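Local coordinates for oxidoreductase, 2OG-Fe(II) oxygenase family (Burkholderia pseudomallei, PDB 6N1F), which binds an iron ion and probably acts as an oxidoreductase of the iron- and 2-oxoglutarate-dependent oxygenase family, at residues M94-G99 with A159-Y164; L114-L117 with R121-R124; D128-R133 with Y164-V169; G179-H184 with T199-S204. All blocks are in the same frame, centred on the assembly; numbering follows the deposited sequence. Where two conformers were deposited one is given.

Contact 1: residues M94-G99 with A159-Y164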
loop_
_atom_site.group_PDB
_atom_site.type_symbol
_atom_site.label_atom_id
_atom_site.label_comp_id
_atom_site.label_asym_id
_atom_site.label_seq_id
_atom_site.Cartn_x
_atom_site.Cartn_y
_atom_site.Cartn_z
HETATM N N MSE A 94 11.535 2.552 4.121
HETATM C CA MSE A 94 12.228 1.295 4.319
HETATM C C MSE A 94 12.510 0.591 2.992
HETATM O O MSE A 94 11.610 0.494 2.154
HETATM C CB MSE A 94 11.393 0.408 5.210
HETATM C CG MSE A 94 11.887 -0.981 5.326
HETATM SE SE MSE A 94 11.279 -1.615 7.043
HETATM C CE MSE A 94 12.621 -0.793 8.173
ATOM N N VAL A 95 13.740 0.098 2.806
ATOM C CA VAL A 95 14.142 -0.579 1.578
ATOM C C VAL A 95 14.321 -2.067 1.861
ATOM O O VAL A 95 14.575 -2.486 2.992
ATOM C CB VAL A 95 15.436 0.018 0.980
ATOM C CG1 VAL A 95 15.285 1.507 0.725
ATOM C CG2 VAL A 95 16.616 -0.251 1.887
ATOM N N ASP A 96 14.214 -2.877 0.796
ATOM C CA ASP A 96 14.212 -4.339 0.905
ATOM C C ASP A 96 14.868 -4.954 -0.340
ATOM O O ASP A 96 14.231 -5.626 -1.151
ATOM C CB ASP A 96 12.787 -4.864 1.097
ATOM C CG ASP A 96 12.749 -6.344 1.413
ATOM O OD1 ASP A 96 13.802 -6.890 1.797
ATOM O OD2 ASP A 96 11.672 -6.961 1.270
ATOM N N ARG A 97 16.181 -4.759 -0.476
ATOM C CA ARG A 97 16.892 -5.136 -1.694
ATOM C C ARG A 97 17.075 -6.646 -1.822
ATOM O O ARG A 97 17.175 -7.373 -0.827
ATOM C CB ARG A 97 18.262 -4.467 -1.745
ATOM C CG ARG A 97 18.196 -2.966 -1.777
ATOM C CD ARG A 97 19.559 -2.371 -2.003
ATOM N NE ARG A 97 19.602 -1.007 -1.493
ATOM C CZ ARG A 97 19.984 -0.687 -0.262
ATOM N NH1 ARG A 97 20.364 -1.635 0.586
ATOM N NH2 ARG A 97 19.989 0.582 0.122
ATOM N N ALA A 98 17.155 -7.104 -3.077
ATOM C CA ALA A 98 17.304 -8.525 -3.374
ATOM C C ALA A 98 18.514 -9.102 -2.658
ATOM O O ALA A 98 19.619 -8.559 -2.739
ATOM C CB ALA A 98 17.435 -8.742 -4.884
ATOM N N GLY A 99 18.295 -10.203 -1.949
ATOM C CA GLY A 99 19.342 -10.831 -1.173
ATOM C C GLY A 99 19.613 -10.200 0.175
ATOM O O GLY A 99 20.477 -10.699 0.908
ATOM N N ALA A 159 7.402 -10.275 -7.343
ATOM C CA ALA A 159 8.631 -10.273 -8.132
ATOM C C ALA A 159 9.770 -9.560 -7.410
ATOM O O ALA A 159 10.938 -9.927 -7.585
ATOM C CB ALA A 159 8.384 -9.627 -9.494
ATOM N N SER A 160 9.457 -8.538 -6.609
ATOM C CA SER A 160 10.495 -7.884 -5.815
ATOM C C SER A 160 10.933 -8.764 -4.652
ATOM O O SER A 160 12.112 -8.769 -4.279
ATOM C CB SER A 160 9.994 -6.538 -5.295
ATOM O OG SER A 160 9.728 -5.657 -6.365
ATOM N N ASN A 161 10.001 -9.511 -4.070
ATOM C CA ASN A 161 10.276 -10.372 -2.929
ATOM C C ASN A 161 9.188 -11.436 -2.872
ATOM O O ASN A 161 8.019 -11.114 -2.631
ATOM C CB ASN A 161 10.333 -9.546 -1.642
ATOM C CG ASN A 161 10.747 -10.363 -0.419
ATOM O OD1 ASN A 161 10.470 -11.558 -0.324
ATOM N ND2 ASN A 161 11.410 -9.710 0.525
ATOM N N PRO A 162 9.531 -12.709 -3.092
ATOM C CA PRO A 162 8.502 -13.759 -3.135
ATOM C C PRO A 162 7.793 -13.992 -1.815
ATOM O O PRO A 162 6.829 -14.763 -1.788
ATOM C CB PRO A 162 9.300 -15.005 -3.545
ATOM C CG PRO A 162 10.667 -14.740 -3.015
ATOM C CD PRO A 162 10.887 -13.268 -3.230
ATOM N N ASP A 163 8.232 -13.366 -0.727
ATOM C CA ASP A 163 7.627 -13.567 0.583
ATOM C C ASP A 163 6.657 -12.459 0.974
ATOM O O ASP A 163 6.093 -12.510 2.068
ATOM C CB ASP A 163 8.719 -13.705 1.654
ATOM C CG ASP A 163 9.632 -14.888 1.404
ATOM O OD1 ASP A 163 9.124 -16.013 1.206
ATOM O OD2 ASP A 163 10.868 -14.698 1.388
ATOM N N TYR A 164 6.444 -11.460 0.122
ATOM C CA TYR A 164 5.420 -10.463 0.410
ATOM C C TYR A 164 4.047 -11.114 0.325
ATOM O O TYR A 164 3.694 -11.685 -0.711
ATOM C CB TYR A 164 5.498 -9.307 -0.578
ATOM C CG TYR A 164 6.673 -8.380 -0.436
ATOM C CD1 TYR A 164 7.472 -8.393 0.688
ATOM C CD2 TYR A 164 6.967 -7.474 -1.441
ATOM C CE1 TYR A 164 8.542 -7.527 0.801
ATOM C CE2 TYR A 164 8.019 -6.609 -1.336
ATOM C CZ TYR A 164 8.806 -6.635 -0.223
ATOM O OH TYR A 164 9.856 -5.755 -0.145
#
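Carboxylate oxygen OD2 of Asp-96 is gripped by two side chains of the loop 159-164. The hydroxyl of Tyr-164 donates to it over 2.6 Å from OH to OD2, arriving at the anti lone pair, on the side turned away from OD1. The amide of Asn-161 comes to the syn side, ND2 lying 2.9 Å from OD2 of Asp-96, in a bent bond with an N-H...O angle of 146° and tilted 25° out of the carboxylate plane. Asp-96 and Asn-161 cross at about a right angle, whereas Asp-96 and Tyr-164 approach from opposite directions, with OD2 at the edge of the phenol ring. Asp-96 reaches the loop because CG stands anti to the backbone N (chi1 -172°).

The loop precedes strand 166-171 in the double-stranded beta-helix core expected of this family, and the Tyr-164 side chain lies about 8 Å from the bound iron. Asn-161 is itself fixed by an Asx turn, its OD1 accepting from N of Asp-163 at 2.9 Å, within a type I turn that runs to Tyr-164. CB of Asn-161 sits over the centre of the Tyr-164 ring, 3.5 Å above the plane, while Phe-225 also stacks on that ring. Arg-139 of strand 137-147 adds a salt bridge to the same OD2 of Asp-96.

Contact 2: residues L114-L117 with R121-R124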
loop_
_atom_site.group_PDB
_atom_site.type_symbol
_atom_site.label_atom_id
_atom_site.label_comp_id
_atom_site.label_asym_id
_atom_site.label_seq_id
_atom_site.Cartn_x
_atom_site.Cartn_y
_atom_site.Cartn_z
ATOM N N LEU A 114 7.076 4.934 10.558
ATOM C CA LEU A 114 7.019 3.493 10.756
ATOM C C LEU A 114 6.462 3.124 12.128
ATOM O O LEU A 114 5.754 2.118 12.250
ATOM C CB LEU A 114 8.419 2.923 10.566
ATOM C CG LEU A 114 8.569 1.438 10.289
ATOM C CD1 LEU A 114 7.455 0.943 9.415
ATOM C CD2 LEU A 114 9.899 1.218 9.599
ATOM N N ASN A 115 6.775 3.919 13.165
ATOM C CA ASN A 115 6.270 3.642 14.512
ATOM C C ASN A 115 4.751 3.626 14.534
ATOM O O ASN A 115 4.141 2.792 15.214
ATOM C CB ASN A 115 6.781 4.686 15.519
ATOM C CG ASN A 115 8.224 4.449 15.964
ATOM O OD1 ASN A 115 8.739 3.331 15.922
ATOM N ND2 ASN A 115 8.877 5.519 16.411
ATOM N N LEU A 116 4.124 4.561 13.822
ATOM C CA LEU A 116 2.671 4.568 13.715
ATOM C C LEU A 116 2.175 3.334 12.980
ATOM O O LEU A 116 1.203 2.692 13.400
ATOM C CB LEU A 116 2.210 5.833 12.991
ATOM C CG LEU A 116 1.826 6.997 13.887
ATOM C CD1 LEU A 116 1.871 8.298 13.110
ATOM C CD2 LEU A 116 0.441 6.758 14.430
ATOM N N LEU A 117 2.815 3.008 11.854
ATOM C CA LEU A 117 2.355 1.883 11.052
ATOM C C LEU A 117 2.423 0.588 11.842
ATOM O O LEU A 117 1.582 -0.301 11.659
ATOM C CB LEU A 117 3.190 1.776 9.771
ATOM C CG LEU A 117 3.118 2.950 8.798
ATOM C CD1 LEU A 117 3.849 2.590 7.493
ATOM C CD2 LEU A 117 1.668 3.332 8.516
ATOM N N ARG A 121 -2.091 -0.711 18.007
ATOM C CA ARG A 121 -3.387 -0.590 17.347
ATOM C C ARG A 121 -3.336 -1.140 15.923
ATOM O O ARG A 121 -4.205 -1.921 15.523
ATOM C CB ARG A 121 -3.838 0.869 17.350
ATOM C CG ARG A 121 -5.066 1.144 16.514
ATOM C CD ARG A 121 -5.441 2.618 16.595
ATOM N NE ARG A 121 -6.537 2.928 15.686
ATOM C CZ ARG A 121 -7.051 4.139 15.495
ATOM N NH1 ARG A 121 -6.581 5.191 16.158
ATOM N NH2 ARG A 121 -8.042 4.290 14.630
ATOM N N ARG A 122 -2.310 -0.775 15.154
ATOM C CA ARG A 122 -2.251 -1.254 13.774
ATOM C C ARG A 122 -1.887 -2.730 13.703
ATOM O O ARG A 122 -2.397 -3.448 12.839
ATOM C CB ARG A 122 -1.258 -0.427 12.966
ATOM C CG ARG A 122 -1.923 0.533 11.979
ATOM C CD ARG A 122 -2.877 1.491 12.659
ATOM N NE ARG A 122 -2.158 2.398 13.532
ATOM C CZ ARG A 122 -2.634 3.557 13.962
ATOM N NH1 ARG A 122 -3.842 3.966 13.593
ATOM N NH2 ARG A 122 -1.896 4.312 14.761
ATOM N N THR A 123 -1.033 -3.203 14.614
ATOM C CA THR A 123 -0.651 -4.612 14.617
ATOM C C THR A 123 -1.851 -5.510 14.896
ATOM O O THR A 123 -2.027 -6.551 14.251
ATOM C CB THR A 123 0.446 -4.849 15.654
ATOM O OG1 THR A 123 1.534 -3.958 15.396
ATOM C CG2 THR A 123 0.937 -6.296 15.600
ATOM N N ARG A 124 -2.675 -5.142 15.878
ATOM C CA ARG A 124 -3.901 -5.896 16.113
ATOM C C ARG A 124 -4.840 -5.795 14.919
ATOM O O ARG A 124 -5.453 -6.792 14.520
ATOM C CB ARG A 124 -4.604 -5.394 17.365
ATOM C CG ARG A 124 -3.915 -5.729 18.670
ATOM C CD ARG A 124 -3.900 -7.226 18.908
ATOM N NE ARG A 124 -3.691 -7.531 20.319
ATOM C CZ ARG A 124 -3.552 -8.758 20.808
ATOM N NH1 ARG A 124 -3.591 -9.809 19.996
ATOM N NH2 ARG A 124 -3.364 -8.930 22.111
#
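This is a buried helix-to-helix contact between two consecutive helices joined by a short link, where the side chain of Arg-122, near the start of helix 120-130, folds back over the C-terminal end of helix 109-117. The arginine leaves its helix toward Leu-116 and Leu-117, and bends at chi2 and chi3 (57° and 66°) turn the guanidinium so that it runs beside the Leu-116 side chain, pointing the same way. At the base of the arginine, CB lies 3.1 Å from O of Leu-117. Farther along, NE gives a weak hydrogen bond to O of Leu-116, 3.4 Å long and bent to 140°, with the carbonyl oblique to the guanidinium plane. The outer end is in van der Waals reach of leucine, NH2 of Arg-122 being 3.4 Å from CD2 of Leu-116.

The stronger polar partners of the guanidinium lie elsewhere: NH2 forms salt bridges to Asp-119, in the link between the helices, and to Glu-61 of helix 59-70, while NH1 donates to O of Ala-56. Leu-117 points away from Arg-122 and packs on strands 137-147 and 218-227. Together these features make a pair of consecutive helices packed on the large sheet through leucine, with Arg-122 lying over the last carbonyls of the first.

Contact 3: residues D128-R133 with Y164-V169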
loop_
_atom_site.group_PDB
_atom_site.type_symbol
_atom_site.label_atom_id
_atom_site.label_comp_id
_atom_site.label_asym_id
_atom_site.label_seq_id
_atom_site.Cartn_x
_atom_site.Cartn_y
_atom_site.Cartn_z
ATOM N N ASP A 128 -5.954 -9.141 12.762
ATOM C CA ASP A 128 -7.305 -9.628 12.512
ATOM C C ASP A 128 -7.616 -9.641 11.019
ATOM O O ASP A 128 -8.281 -10.558 10.520
ATOM C CB ASP A 128 -8.313 -8.758 13.251
ATOM C CG ASP A 128 -8.171 -8.867 14.757
ATOM O OD1 ASP A 128 -7.266 -9.601 15.209
ATOM O OD2 ASP A 128 -8.961 -8.225 15.477
HETATM N N MSE A 129 -7.138 -8.636 10.300
HETATM C CA MSE A 129 -7.451 -8.434 8.892
HETATM C C MSE A 129 -6.914 -9.604 8.093
HETATM O O MSE A 129 -7.582 -10.120 7.204
HETATM C CB MSE A 129 -6.861 -7.100 8.409
HETATM C CG MSE A 129 -6.766 -6.919 6.914
HETATM SE SE MSE A 129 -8.342 -6.054 6.182
HETATM C CE MSE A 129 -8.423 -4.440 7.274
ATOM N N PHE A 130 -5.702 -10.032 8.445
ATOM C CA PHE A 130 -5.075 -11.151 7.766
ATOM C C PHE A 130 -5.591 -12.487 8.274
ATOM O O PHE A 130 -5.415 -13.504 7.595
ATOM C CB PHE A 130 -3.547 -11.072 7.912
ATOM C CG PHE A 130 -2.937 -9.798 7.360
ATOM C CD1 PHE A 130 -3.630 -9.004 6.457
ATOM C CD2 PHE A 130 -1.670 -9.398 7.753
ATOM C CE1 PHE A 130 -3.075 -7.826 5.962
ATOM C CE2 PHE A 130 -1.102 -8.221 7.264
ATOM C CZ PHE A 130 -1.813 -7.434 6.367
ATOM N N GLY A 131 -6.221 -12.511 9.443
ATOM C CA GLY A 131 -6.776 -13.748 9.961
ATOM C C GLY A 131 -5.759 -14.782 10.395
ATOM O O GLY A 131 -5.972 -15.980 10.167
ATOM N N THR A 132 -4.660 -14.356 11.021
ATOM C CA THR A 132 -3.677 -15.292 11.548
ATOM C C THR A 132 -3.097 -14.743 12.842
ATOM O O THR A 132 -3.116 -13.536 13.100
ATOM C CB THR A 132 -2.540 -15.577 10.546
ATOM O OG1 THR A 132 -1.791 -16.724 10.962
ATOM C CG2 THR A 132 -1.607 -14.411 10.488
ATOM N N ARG A 133 -2.593 -15.652 13.664
ATOM C CA ARG A 133 -1.879 -15.247 14.863
ATOM C C ARG A 133 -0.416 -14.962 14.580
ATOM O O ARG A 133 0.265 -14.381 15.433
ATOM C CB ARG A 133 -2.002 -16.328 15.937
ATOM N N TYR A 164 6.444 -11.460 0.122
ATOM C CA TYR A 164 5.420 -10.463 0.410
ATOM C C TYR A 164 4.047 -11.114 0.325
ATOM O O TYR A 164 3.694 -11.685 -0.711
ATOM C CB TYR A 164 5.498 -9.307 -0.578
ATOM C CG TYR A 164 6.673 -8.380 -0.436
ATOM C CD1 TYR A 164 7.472 -8.393 0.688
ATOM C CD2 TYR A 164 6.967 -7.474 -1.441
ATOM C CE1 TYR A 164 8.542 -7.527 0.801
ATOM C CE2 TYR A 164 8.019 -6.609 -1.336
ATOM C CZ TYR A 164 8.806 -6.635 -0.223
ATOM O OH TYR A 164 9.856 -5.755 -0.145
ATOM N N GLU A 165 3.261 -11.025 1.401
ATOM C CA GLU A 165 1.912 -11.585 1.405
ATOM C C GLU A 165 0.831 -10.542 1.193
ATOM O O GLU A 165 -0.196 -10.826 0.572
ATOM C CB GLU A 165 1.625 -12.291 2.722
ATOM C CG GLU A 165 2.153 -13.677 2.835
ATOM C CD GLU A 165 1.688 -14.307 4.117
ATOM O OE1 GLU A 165 2.546 -14.790 4.882
ATOM O OE2 GLU A 165 0.461 -14.283 4.366
ATOM N N PHE A 166 1.010 -9.354 1.740
ATOM C CA PHE A 166 -0.006 -8.328 1.636
ATOM C C PHE A 166 0.677 -7.005 1.402
ATOM O O PHE A 166 1.834 -6.801 1.772
ATOM C CB PHE A 166 -0.891 -8.231 2.882
ATOM C CG PHE A 166 -1.691 -9.463 3.154
ATOM C CD1 PHE A 166 -2.847 -9.732 2.432
ATOM C CD2 PHE A 166 -1.289 -10.356 4.134
ATOM C CE1 PHE A 166 -3.586 -10.877 2.689
ATOM C CE2 PHE A 166 -2.021 -11.498 4.396
ATOM C CZ PHE A 166 -3.169 -11.762 3.671
ATOM N N SER A 167 -0.065 -6.121 0.773
ATOM C CA SER A 167 0.339 -4.761 0.518
ATOM C C SER A 167 -0.709 -3.848 1.137
ATOM O O SER A 167 -1.899 -4.173 1.131
ATOM C CB SER A 167 0.458 -4.527 -1.001
ATOM O OG SER A 167 0.693 -3.167 -1.278
ATOM N N VAL A 168 -0.268 -2.724 1.698
ATOM C CA VAL A 168 -1.150 -1.723 2.283
ATOM C C VAL A 168 -0.827 -0.386 1.641
ATOM O O VAL A 168 0.347 -0.038 1.479
ATOM C CB VAL A 168 -1.010 -1.627 3.819
ATOM C CG1 VAL A 168 -1.962 -0.603 4.350
ATOM C CG2 VAL A 168 -1.297 -2.971 4.450
ATOM N N VAL A 169 -1.866 0.359 1.267
ATOM C CA VAL A 169 -1.711 1.627 0.566
ATOM C C VAL A 169 -2.628 2.646 1.197
ATOM O O VAL A 169 -3.851 2.465 1.197
ATOM C CB VAL A 169 -2.025 1.502 -0.930
ATOM C CG1 VAL A 169 -1.707 2.808 -1.608
ATOM C CG2 VAL A 169 -1.228 0.384 -1.513
#
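Aromatic stacking carries this contact: the rings of Phe-130, at the end of helix 120-130, and Phe-166, at the start of strand 166-171, lie face to face in an offset stack. Their centroids are 4.0 Å apart and their planes differ by only 9°. CD2 of Phe-166 stands 3.4 Å above the Phe-130 plane, over the ring centre, whereas CD1 of Phe-130 lies above the Phe-166 ring toward its rim. Among the closest carbons are CE1 of Phe-130 and CG of Phe-166, 3.5 Å apart. The two side chains slide past each other in opposite directions, so the overlap extends to the base of each: CG of Phe-130 is 3.5 Å from CE2 of Phe-166, and CZ of Phe-130 is 3.7 Å from CB of Phe-166. Both chi1 torsions (-59° and -63°) put CG anti to the carbonyl carbon, which sends each ring across the gap between helix and strand.

Other side chains join the pair. Tyr-226 meets Phe-130 edge-to-face, and Tyr-136 touches both phenylalanines; Leu-43 of helix 36-45 packs on Phe-166.

The backbone is irregular beside both rings. Glu-165 and Phe-166 both face Tyr-226 in a classic beta bulge, and the chain leaves the helix after Phe-130 through Gly-131, whose phi is positive.

No hydrogen bond joins the two segments, so between them the link from helix end to strand is nonpolar, made by dispersion and ring overlap within a partly exposed aromatic cluster.

Contact 4: residues G179-H184 with T199-S204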
loop_
_atom_site.group_PDB
_atom_site.type_symbol
_atom_site.label_atom_id
_atom_site.label_comp_id
_atom_site.label_asym_id
_atom_site.label_seq_id
_atom_site.Cartn_x
_atom_site.Cartn_y
_atom_site.Cartn_z
ATOM N N GLY A 179 -6.028 7.484 -11.972
ATOM C CA GLY A 179 -5.218 6.881 -10.923
ATOM C C GLY A 179 -5.865 5.722 -10.191
ATOM O O GLY A 179 -5.565 5.495 -9.006
ATOM N N GLU A 180 -6.738 4.972 -10.856
ATOM C CA GLU A 180 -7.364 3.840 -10.192
ATOM C C GLU A 180 -6.358 2.721 -9.935
ATOM O O GLU A 180 -5.474 2.436 -10.747
ATOM C CB GLU A 180 -8.538 3.309 -11.003
ATOM C CG GLU A 180 -9.681 4.303 -11.191
ATOM C CD GLU A 180 -9.483 5.170 -12.410
ATOM O OE1 GLU A 180 -8.382 5.088 -13.003
ATOM O OE2 GLU A 180 -10.420 5.921 -12.782
ATOM N N PHE A 181 -6.494 2.099 -8.778
ATOM C CA PHE A 181 -5.756 0.892 -8.461
ATOM C C PHE A 181 -6.560 -0.290 -9.001
ATOM O O PHE A 181 -7.695 -0.515 -8.570
ATOM C CB PHE A 181 -5.546 0.812 -6.948
ATOM C CG PHE A 181 -4.821 -0.386 -6.520
ATOM C CD1 PHE A 181 -3.447 -0.448 -6.644
ATOM C CD2 PHE A 181 -5.505 -1.479 -6.012
ATOM C CE1 PHE A 181 -2.766 -1.584 -6.269
ATOM C CE2 PHE A 181 -4.826 -2.605 -5.622
ATOM C CZ PHE A 181 -3.454 -2.660 -5.759
ATOM N N VAL A 182 -5.998 -1.019 -9.971
ATOM C CA VAL A 182 -6.708 -2.100 -10.642
ATOM C C VAL A 182 -5.985 -3.416 -10.408
ATOM O O VAL A 182 -4.796 -3.539 -10.722
ATOM C CB VAL A 182 -6.849 -1.834 -12.145
ATOM C CG1 VAL A 182 -7.687 -2.921 -12.769
ATOM C CG2 VAL A 182 -7.469 -0.460 -12.373
ATOM N N VAL A 183 -6.726 -4.411 -9.907
ATOM C CA VAL A 183 -6.249 -5.773 -9.699
ATOM C C VAL A 183 -6.821 -6.669 -10.784
ATOM O O VAL A 183 -8.013 -6.579 -11.115
ATOM C CB VAL A 183 -6.661 -6.300 -8.309
ATOM C CG1 VAL A 183 -6.086 -7.686 -8.070
ATOM C CG2 VAL A 183 -6.255 -5.333 -7.224
ATOM N N HIS A 184 -5.981 -7.567 -11.308
ATOM C CA HIS A 184 -6.325 -8.479 -12.396
ATOM C C HIS A 184 -6.174 -9.934 -11.955
ATOM O O HIS A 184 -5.245 -10.634 -12.384
ATOM C CB HIS A 184 -5.449 -8.208 -13.617
ATOM C CG HIS A 184 -5.660 -6.853 -14.216
ATOM N ND1 HIS A 184 -6.368 -6.664 -15.379
ATOM C CD2 HIS A 184 -5.269 -5.626 -13.809
ATOM C CE1 HIS A 184 -6.402 -5.377 -15.669
ATOM N NE2 HIS A 184 -5.741 -4.724 -14.733
ATOM N N THR A 199 -8.474 6.965 2.475
ATOM C CA THR A 199 -8.779 5.556 2.299
ATOM C C THR A 199 -7.496 4.734 2.303
ATOM O O THR A 199 -6.392 5.237 2.086
ATOM C CB THR A 199 -9.542 5.276 0.994
ATOM O OG1 THR A 199 -8.699 5.547 -0.135
ATOM C CG2 THR A 199 -10.829 6.096 0.902
ATOM N N VAL A 200 -7.669 3.437 2.543
ATOM C CA VAL A 200 -6.583 2.481 2.685
ATOM C C VAL A 200 -6.975 1.230 1.914
ATOM O O VAL A 200 -8.056 0.671 2.132
ATOM C CB VAL A 200 -6.319 2.142 4.169
ATOM C CG1 VAL A 200 -5.262 1.070 4.295
ATOM C CG2 VAL A 200 -5.924 3.398 4.945
ATOM N N ILE A 201 -6.110 0.794 1.009
ATOM C CA ILE A 201 -6.334 -0.422 0.241
ATOM C C ILE A 201 -5.440 -1.503 0.833
ATOM O O ILE A 201 -4.276 -1.245 1.165
ATOM C CB ILE A 201 -6.066 -0.188 -1.266
ATOM C CG1 ILE A 201 -7.077 0.827 -1.819
ATOM C CG2 ILE A 201 -6.135 -1.512 -2.084
ATOM C CD1 ILE A 201 -6.796 1.370 -3.251
ATOM N N VAL A 202 -6.004 -2.686 1.051
ATOM C CA VAL A 202 -5.254 -3.860 1.477
ATOM C C VAL A 202 -5.440 -4.898 0.393
ATOM O O VAL A 202 -6.568 -5.140 -0.047
ATOM C CB VAL A 202 -5.730 -4.399 2.838
ATOM C CG1 VAL A 202 -4.851 -5.563 3.271
ATOM C CG2 VAL A 202 -5.711 -3.296 3.895
ATOM N N THR A 203 -4.346 -5.463 -0.090
ATOM C CA THR A 203 -4.485 -6.389 -1.201
ATOM C C THR A 203 -3.471 -7.511 -1.062
ATOM O O THR A 203 -2.388 -7.326 -0.499
ATOM C CB THR A 203 -4.364 -5.655 -2.562
ATOM O OG1 THR A 203 -4.479 -6.609 -3.622
ATOM C CG2 THR A 203 -3.045 -4.933 -2.698
ATOM N N SER A 204 -3.872 -8.700 -1.522
ATOM C CA SER A 204 -2.982 -9.852 -1.559
ATOM C C SER A 204 -2.023 -9.742 -2.734
ATOM O O SER A 204 -2.431 -9.432 -3.856
ATOM C CB SER A 204 -3.777 -11.151 -1.680
ATOM O OG SER A 204 -2.898 -12.255 -1.857
#
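Phe-181 projects its ring from strand 181-184 toward strand 200-204 and comes to rest against Ile-201 and Thr-203. Its CG is anti to the backbone N (chi1 179°), which carries the ring out between the two strands. Phe-181 and Ile-201 meet at a slant and touch at two places: CE2 of the ring is 3.9 Å from CG2 of Ile-201, and at the root of the phenylalanine CB is 3.9 Å from CD1 of Ile-201. The isoleucine therefore runs its two arms along the side chain from CB to CE2. Thr-203 comes from the opposite direction and meets the end of the ring, its CG2 3.8 Å from CZ of Phe-181. Both methyls approach the ring obliquely. Val-183 adds a looser touch, CG2 lying 4.2 Å from OG1 of Thr-203. That hydroxyl is hydrogen-bonded to the one of Thr-48, while the methyl of Thr-203 meets the aromatic ring.

The strands run nearly parallel, 20° apart, with axes 9.9 Å from each other: a spacing of packed sheets, with side chains filling the gap and no hydrogen bonds across it. This is the interior of the beta sandwich expected of a double-stranded beta-helix oxygenase. The Phe-181 side chain also meets the ring of His-209, an iron ligand with His-155 and Asp-157, and lies about 6 Å from the metal.

Strand 181-184 sits between strands 191-193 and 208-211 in the smaller sheet, while strand 200-204 lies between strands 48-51 and 166-171 in the larger one, with helix 120-130 covering its other side through Val-202.

Contacts 1, 2 and 4 are buried, whereas contact 3 involves partly exposed rings. Contact 4 joins the two sheets through apolar side chains near the iron; contact 1 lies farther from the centre and holds a loop by hydrogen bonds to a carboxylate. Contacts 2 and 3 use the two ends of helix 120-130, one with an arginine over backbone carbonyls, the other with stacked rings. Contact 3 and contact 4 share the larger sheet, where strands 166-171 and 200-204 are neighbours and pair through their backbones. Tyr-164 belongs to both 159-164 and 164-169, and Met-94 packs on Leu-114, a single touch between segments of contacts 1 and 2.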